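Local coordinates for xyloglucan-specific endo-beta-1,4-glucanase (Uncultured bacterium, PDB 4W88), which probably cleaves internal beta-1,4-glucosidic bonds of the xyloglucan backbone, as a family 5 glycoside hydrolase built on a TIM barrel, at residues 145-150 against 168-173; 172-177 against 208-213. The protein carries 1 engineered substitution. All coordinates share one frame; numbering follows the deposited sequence.

Overall arrangement
Helix 164-182 of the eight-stranded TIM barrel takes part in both contacts, offering neighbouring parts of its surface to two different loops. In interaction 1 it meets the loop that leaves strand 142-145 and carries Glu149 to the bound glycan; in interaction 2 it meets the loop leading towards strand 218-223. Their centres lie about 7 Å apart, and the segments overlap at Ala172 and Met173. Asn171 ties them together, its OD1 3.0 Å from Glu211 N and its ND2 3.0 Å from Asp209 O, both probable hydrogen bonds. Interaction 1 is the one that includes a pocket residue, although its packing lies well back from the sugars: the side chain of Pro150 is about 13 Å from a bound xylose.

Interaction 1: 145-150 against 168-173; sequences EGMNEP and KLINAM. With BGC (beta-D-glucopyranose), chain C.
Met147, a selenomethionine, reaches across to helix 164-182 and meets Met173, a second selenomethionine, the two side chains crossing at about a right angle. The bend of Met147 at chi3 (-83°) turns its terminal methyl CE against the beta carbon CB of Met173, 3.7 Å away. Its SE lies 3.9 Å from the methyl CE of Met173, and the two selenium atoms, Met147 SE and Met173 SE, are 4.2 Å apart. Met147 CE also skirts the branch methyl CG2 of Ile170 at 4.4 Å. Asn148 turns to the active-site side instead, where its OD1 is hydrogen-bonded to Arg59 and its ND2 to a bound Tris molecule. Beyond CG the chain of Glu149 is extended, and its OE2 accepts a hydrogen bond from O4 of the glucose at 2.6 Å. His223 ND1 is a second partner of that same oxygen, while the backbone N of Glu149 is hydrogen-bonded to His200. Pro150 then brings the chain back to the helix: the delta methyl CD1 of Ile170 meets the CB-CG edge of its ring, 3.7 Å from Pro150 CG and equally far from Pro150 CB, and these two side chains also cross at about a right angle. The Asn-Glu-Pro run after the fourth barrel strand is where related family 5 enzymes carry their general acid/base, and the grip of Glu149 on the sugar is consistent with such a role. The loop thus divides its side chains, with Asn148 and Glu149 turned to the pocket and Met147 and Pro150 to the helix. Between the two segments the side chains that meet are apolar and buried, so the contact rests on van der Waals packing and shape rather than on directed bonds.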
loop_
_atom_site.group_PDB
_atom_site.type_symbol
_atom_site.label_atom_id
_atom_site.label_comp_id
_atom_site.label_asym_id
_atom_site.label_seq_id
_atom_site.Cartn_x
_atom_site.Cartn_y
_atom_site.Cartn_z
ATOM N N GLU A 145 7.844 -1.050 0.650
ATOM C CA GLU A 145 6.864 -2.138 0.706
ATOM C C GLU A 145 7.080 -3.023 -0.517
ATOM O O GLU A 145 6.937 -2.617 -1.672
ATOM C CB GLU A 145 5.439 -1.548 0.768
ATOM C CG GLU A 145 4.302 -2.606 0.831
ATOM C CD GLU A 145 2.913 -1.944 0.982
ATOM O OE1 GLU A 145 2.865 -0.692 0.849
ATOM O OE2 GLU A 145 1.890 -2.682 1.181
ATOM N N GLY A 146 7.570 -4.245 -0.257
ATOM C CA GLY A 146 8.179 -5.044 -1.316
ATOM C C GLY A 146 7.266 -5.401 -2.497
ATOM O O GLY A 146 7.698 -5.328 -3.654
HETATM N N MSE A 147 5.999 -5.704 -2.165
HETATM C CA MSE A 147 5.013 -6.199 -3.127
HETATM C C MSE A 147 3.664 -5.631 -2.766
HETATM O O MSE A 147 3.408 -5.247 -1.608
HETATM C CB MSE A 147 4.908 -7.755 -3.120
HETATM C CG MSE A 147 6.261 -8.391 -3.384
HETATM SE SE MSE A 147 6.082 -10.365 -3.361
HETATM C CE MSE A 147 6.183 -10.655 -1.439
ATOM N N ASN A 148 2.775 -5.665 -3.764
ATOM C CA ASN A 148 1.367 -5.254 -3.592
ATOM C C ASN A 148 0.457 -6.378 -4.027
ATOM O O ASN A 148 0.493 -6.805 -5.199
ATOM C CB ASN A 148 1.041 -4.043 -4.429
ATOM C CG ASN A 148 -0.369 -3.548 -4.188
ATOM O OD1 ASN A 148 -0.666 -3.078 -3.083
ATOM N ND2 ASN A 148 -1.256 -3.799 -5.156
ATOM N N GLU A 149 -0.293 -6.913 -3.074
ATOM C CA GLU A 149 -1.248 -7.966 -3.337
ATOM C C GLU A 149 -0.721 -9.137 -4.161
ATOM O O GLU A 149 -1.341 -9.531 -5.131
ATOM C CB GLU A 149 -2.521 -7.396 -3.886
ATOM C CG GLU A 149 -3.172 -6.384 -2.964
ATOM C CD GLU A 149 -4.502 -5.797 -3.422
ATOM O OE1 GLU A 149 -4.881 -5.913 -4.618
ATOM O OE2 GLU A 149 -5.178 -5.138 -2.541
ATOM N N PRO A 150 0.478 -9.612 -3.834
ATOM C CA PRO A 150 1.066 -10.683 -4.655
ATOM C C PRO A 150 0.160 -11.918 -4.668
ATOM O O PRO A 150 -0.317 -12.330 -3.604
ATOM C CB PRO A 150 2.392 -10.952 -3.968
ATOM C CG PRO A 150 2.174 -10.562 -2.496
ATOM C CD PRO A 150 1.315 -9.306 -2.651
ATOM N N LYS A 168 3.790 -20.304 1.269
ATOM C CA LYS A 168 5.237 -20.587 1.409
ATOM C C LYS A 168 6.084 -19.719 0.461
ATOM O O LYS A 168 7.124 -19.193 0.866
ATOM C CB LYS A 168 5.609 -22.111 1.303
ATOM C CG LYS A 168 4.997 -23.072 2.317
ATOM C CD LYS A 168 5.623 -24.502 2.229
ATOM C CE LYS A 168 4.967 -25.414 1.174
ATOM N NZ LYS A 168 3.765 -26.229 1.597
ATOM N N LEU A 169 5.645 -19.599 -0.804
ATOM C CA LEU A 169 6.331 -18.778 -1.800
ATOM C C LEU A 169 6.346 -17.316 -1.366
ATOM O O LEU A 169 7.364 -16.640 -1.515
ATOM C CB LEU A 169 5.664 -18.938 -3.168
ATOM C CG LEU A 169 6.103 -17.990 -4.275
ATOM C CD1 LEU A 169 7.595 -18.201 -4.610
ATOM C CD2 LEU A 169 5.278 -18.188 -5.520
ATOM N N ILE A 170 5.250 -16.829 -0.801
ATOM C CA ILE A 170 5.200 -15.421 -0.330
ATOM C C ILE A 170 6.267 -15.220 0.735
ATOM O O ILE A 170 7.013 -14.232 0.726
ATOM C CB ILE A 170 3.851 -15.046 0.217
ATOM C CG1 ILE A 170 2.841 -15.005 -0.959
ATOM C CG2 ILE A 170 3.950 -13.672 0.916
ATOM C CD1 ILE A 170 3.120 -14.134 -2.182
ATOM N N ASN A 171 6.367 -16.187 1.645
ATOM C CA ASN A 171 7.419 -16.069 2.668
ATOM C C ASN A 171 8.855 -15.987 2.068
ATOM O O ASN A 171 9.671 -15.180 2.547
ATOM C CB ASN A 171 7.376 -17.175 3.762
ATOM C CG ASN A 171 6.117 -17.129 4.575
ATOM O OD1 ASN A 171 5.548 -16.071 4.836
ATOM N ND2 ASN A 171 5.624 -18.304 4.932
ATOM N N ALA A 172 9.124 -16.813 1.055
ATOM C CA ALA A 172 10.403 -16.779 0.367
ATOM C C ALA A 172 10.634 -15.433 -0.331
ATOM O O ALA A 172 11.690 -14.862 -0.271
ATOM C CB ALA A 172 10.473 -17.903 -0.655
HETATM N N MSE A 173 9.590 -14.890 -0.921
HETATM C CA MSE A 173 9.673 -13.620 -1.668
HETATM C C MSE A 173 9.926 -12.471 -0.678
HETATM O O MSE A 173 10.710 -11.579 -0.962
HETATM C CB MSE A 173 8.442 -13.350 -2.586
HETATM C CG MSE A 173 8.471 -14.383 -3.716
HETATM SE SE MSE A 173 6.983 -14.089 -4.969
HETATM C CE MSE A 173 7.762 -12.603 -6.006
HETATM C C2 BGC C . -10.406 -6.004 -4.760
HETATM C C3 BGC C . -9.032 -5.325 -4.654
HETATM C C4 BGC C . -8.710 -4.934 -3.252
HETATM C C5 BGC C . -9.109 -6.294 -2.547
HETATM C C6 BGC C . -8.857 -5.989 -1.120
HETATM C C1 BGC C . -10.647 -7.331 -4.133
HETATM O O2 BGC C . -10.431 -6.392 -6.053
HETATM O O3 BGC C . -9.114 -4.179 -5.466
HETATM O O4 BGC C . -7.427 -4.120 -3.201
HETATM O O5 BGC C . -10.475 -6.899 -2.893
HETATM O O6 BGC C . -8.879 -7.060 -0.212
#

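Interaction 2: 172-177 against 208-213; sequences AMNKAF and KDLEIP
Lys175 reaches Glu211 by a side chain that gains contacts only toward its end. CB and CG serve as the stem leaving the helix; CD then comes to 4.0 Å from Glu211 OE2, and a bend at chi3 (-142°, off a staggered value) carries the end of the chain to the carboxylate. CE lies 3.1 Å from the same oxygen, and NZ closes a salt bridge with a hydrogen bond of 2.7 Å to Glu211 OE2, using the syn lone pair on the side of the other carboxylate oxygen. Glu211 OE1 stays further from Lys175 NZ, at 3.2 Å, so the grip is lopsided. With an alanine in place of Glu211, the ammonium of Lys175 would probably lose its charged mate and its end become free to swing. Deeper in, a water joins the segments, accepting from Asn174 ND2 (3.0 Å) and donating to the backbone O of Glu211 (2.7 Å). That amide nitrogen also bonds to Cys196 O, and Leu210 CD1 packs beside it. The contact therefore pins helix 164-182 to the loop between helix 204-208 and strand 218-223, with Pro213 leaning on strand 193-196 and Ile212 on helix 246-261.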
loop_
_atom_site.group_PDB
_atom_site.type_symbol
_atom_site.label_atom_id
_atom_site.label_comp_id
_atom_site.label_asym_id
_atom_site.label_seq_id
_atom_site.Cartn_x
_atom_site.Cartn_y
_atom_site.Cartn_z
ATOM N N ALA A 172 9.124 -16.813 1.055
ATOM C CA ALA A 172 10.403 -16.779 0.367
ATOM C C ALA A 172 10.634 -15.433 -0.331
ATOM O O ALA A 172 11.690 -14.862 -0.271
ATOM C CB ALA A 172 10.473 -17.903 -0.655
HETATM N N MSE A 173 9.590 -14.890 -0.921
HETATM C CA MSE A 173 9.673 -13.620 -1.668
HETATM C C MSE A 173 9.926 -12.471 -0.678
HETATM O O MSE A 173 10.710 -11.579 -0.962
HETATM C CB MSE A 173 8.442 -13.350 -2.586
HETATM C CG MSE A 173 8.471 -14.383 -3.716
HETATM SE SE MSE A 173 6.983 -14.089 -4.969
HETATM C CE MSE A 173 7.762 -12.603 -6.006
ATOM N N ASN A 174 9.210 -12.464 0.453
ATOM C CA ASN A 174 9.415 -11.425 1.508
ATOM C C ASN A 174 10.914 -11.431 1.904
ATOM O O ASN A 174 11.528 -10.375 2.080
ATOM C CB ASN A 174 8.519 -11.660 2.738
ATOM C CG ASN A 174 7.089 -11.206 2.524
ATOM O OD1 ASN A 174 6.807 -10.295 1.707
ATOM N ND2 ASN A 174 6.167 -11.837 3.246
ATOM N N LYS A 175 11.480 -12.631 2.099
ATOM C CA LYS A 175 12.895 -12.763 2.492
ATOM C C LYS A 175 13.818 -12.241 1.440
ATOM O O LYS A 175 14.828 -11.627 1.756
ATOM C CB LYS A 175 13.347 -14.218 2.817
ATOM C CG LYS A 175 12.579 -14.857 3.842
ATOM C CD LYS A 175 13.323 -16.045 4.434
ATOM C CE LYS A 175 12.281 -17.108 4.680
ATOM N NZ LYS A 175 12.718 -18.213 5.566
ATOM N N ALA A 176 13.473 -12.488 0.187
ATOM C CA ALA A 176 14.322 -12.085 -0.931
ATOM C C ALA A 176 14.401 -10.549 -0.996
ATOM O O ALA A 176 15.426 -9.960 -1.258
ATOM C CB ALA A 176 13.781 -12.622 -2.206
ATOM N N PHE A 177 13.243 -9.931 -0.773
ATOM C CA PHE A 177 13.081 -8.514 -0.772
ATOM C C PHE A 177 13.937 -7.886 0.350
ATOM O O PHE A 177 14.735 -6.986 0.129
ATOM C CB PHE A 177 11.590 -8.163 -0.566
ATOM C CG PHE A 177 11.319 -6.802 0.028
ATOM C CD1 PHE A 177 11.729 -5.608 -0.570
ATOM C CD2 PHE A 177 10.541 -6.725 1.164
ATOM C CE1 PHE A 177 11.386 -4.385 -0.011
ATOM C CE2 PHE A 177 10.197 -5.497 1.731
ATOM C CZ PHE A 177 10.579 -4.333 1.114
ATOM N N LYS A 208 -1.833 -17.119 9.917
ATOM C CA LYS A 208 -1.207 -18.294 10.540
ATOM C C LYS A 208 0.017 -18.751 9.735
ATOM O O LYS A 208 0.991 -19.182 10.303
ATOM C CB LYS A 208 -2.230 -19.427 10.704
ATOM C CG LYS A 208 -1.736 -20.667 11.383
ATOM C CD LYS A 208 -2.875 -21.696 11.506
ATOM C CE LYS A 208 -3.996 -21.236 12.445
ATOM N NZ LYS A 208 -5.024 -22.285 12.744
ATOM N N ASP A 209 0.013 -18.605 8.424
ATOM C CA ASP A 209 1.148 -19.100 7.633
ATOM C C ASP A 209 2.240 -18.081 7.402
ATOM O O ASP A 209 3.204 -18.395 6.737
ATOM C CB ASP A 209 0.678 -19.607 6.257
ATOM C CG ASP A 209 0.039 -20.982 6.332
ATOM O OD1 ASP A 209 0.126 -21.641 7.393
ATOM O OD2 ASP A 209 -0.571 -21.420 5.349
ATOM N N LEU A 210 2.065 -16.849 7.825
ATOM C CA LEU A 210 3.041 -15.796 7.529
ATOM C C LEU A 210 4.258 -15.941 8.417
ATOM O O LEU A 210 4.164 -15.903 9.628
ATOM C CB LEU A 210 2.458 -14.409 7.775
ATOM C CG LEU A 210 3.369 -13.215 7.456
ATOM C CD1 LEU A 210 3.564 -13.034 5.951
ATOM C CD2 LEU A 210 2.778 -11.969 8.047
ATOM N N GLU A 211 5.418 -16.090 7.804
ATOM C CA GLU A 211 6.690 -16.128 8.544
ATOM C C GLU A 211 7.094 -14.742 8.943
ATOM O O GLU A 211 7.036 -13.803 8.123
ATOM C CB GLU A 211 7.768 -16.688 7.642
ATOM C CG GLU A 211 9.053 -16.991 8.320
ATOM C CD GLU A 211 10.044 -17.623 7.376
ATOM O OE1 GLU A 211 9.635 -18.312 6.392
ATOM O OE2 GLU A 211 11.240 -17.382 7.619
ATOM N N ILE A 212 7.481 -14.577 10.200
ATOM C CA ILE A 212 7.887 -13.261 10.653
ATOM C C ILE A 212 9.414 -13.204 10.631
ATOM O O ILE A 212 10.086 -13.916 11.370
ATOM C CB ILE A 212 7.405 -13.006 12.088
ATOM C CG1 ILE A 212 5.889 -13.239 12.208
ATOM C CG2 ILE A 212 7.854 -11.637 12.582
ATOM C CD1 ILE A 212 5.060 -12.391 11.290
ATOM N N PRO A 213 9.990 -12.293 9.853
ATOM C CA PRO A 213 11.440 -12.183 9.849
ATOM C C PRO A 213 12.055 -11.836 11.194
ATOM O O PRO A 213 11.479 -11.079 11.981
ATOM C CB PRO A 213 11.674 -11.010 8.909
ATOM C CG PRO A 213 10.452 -10.956 8.051
ATOM C CD PRO A 213 9.384 -11.269 8.992
HETATM O O HOH W 1 7.075 -13.696 5.400
#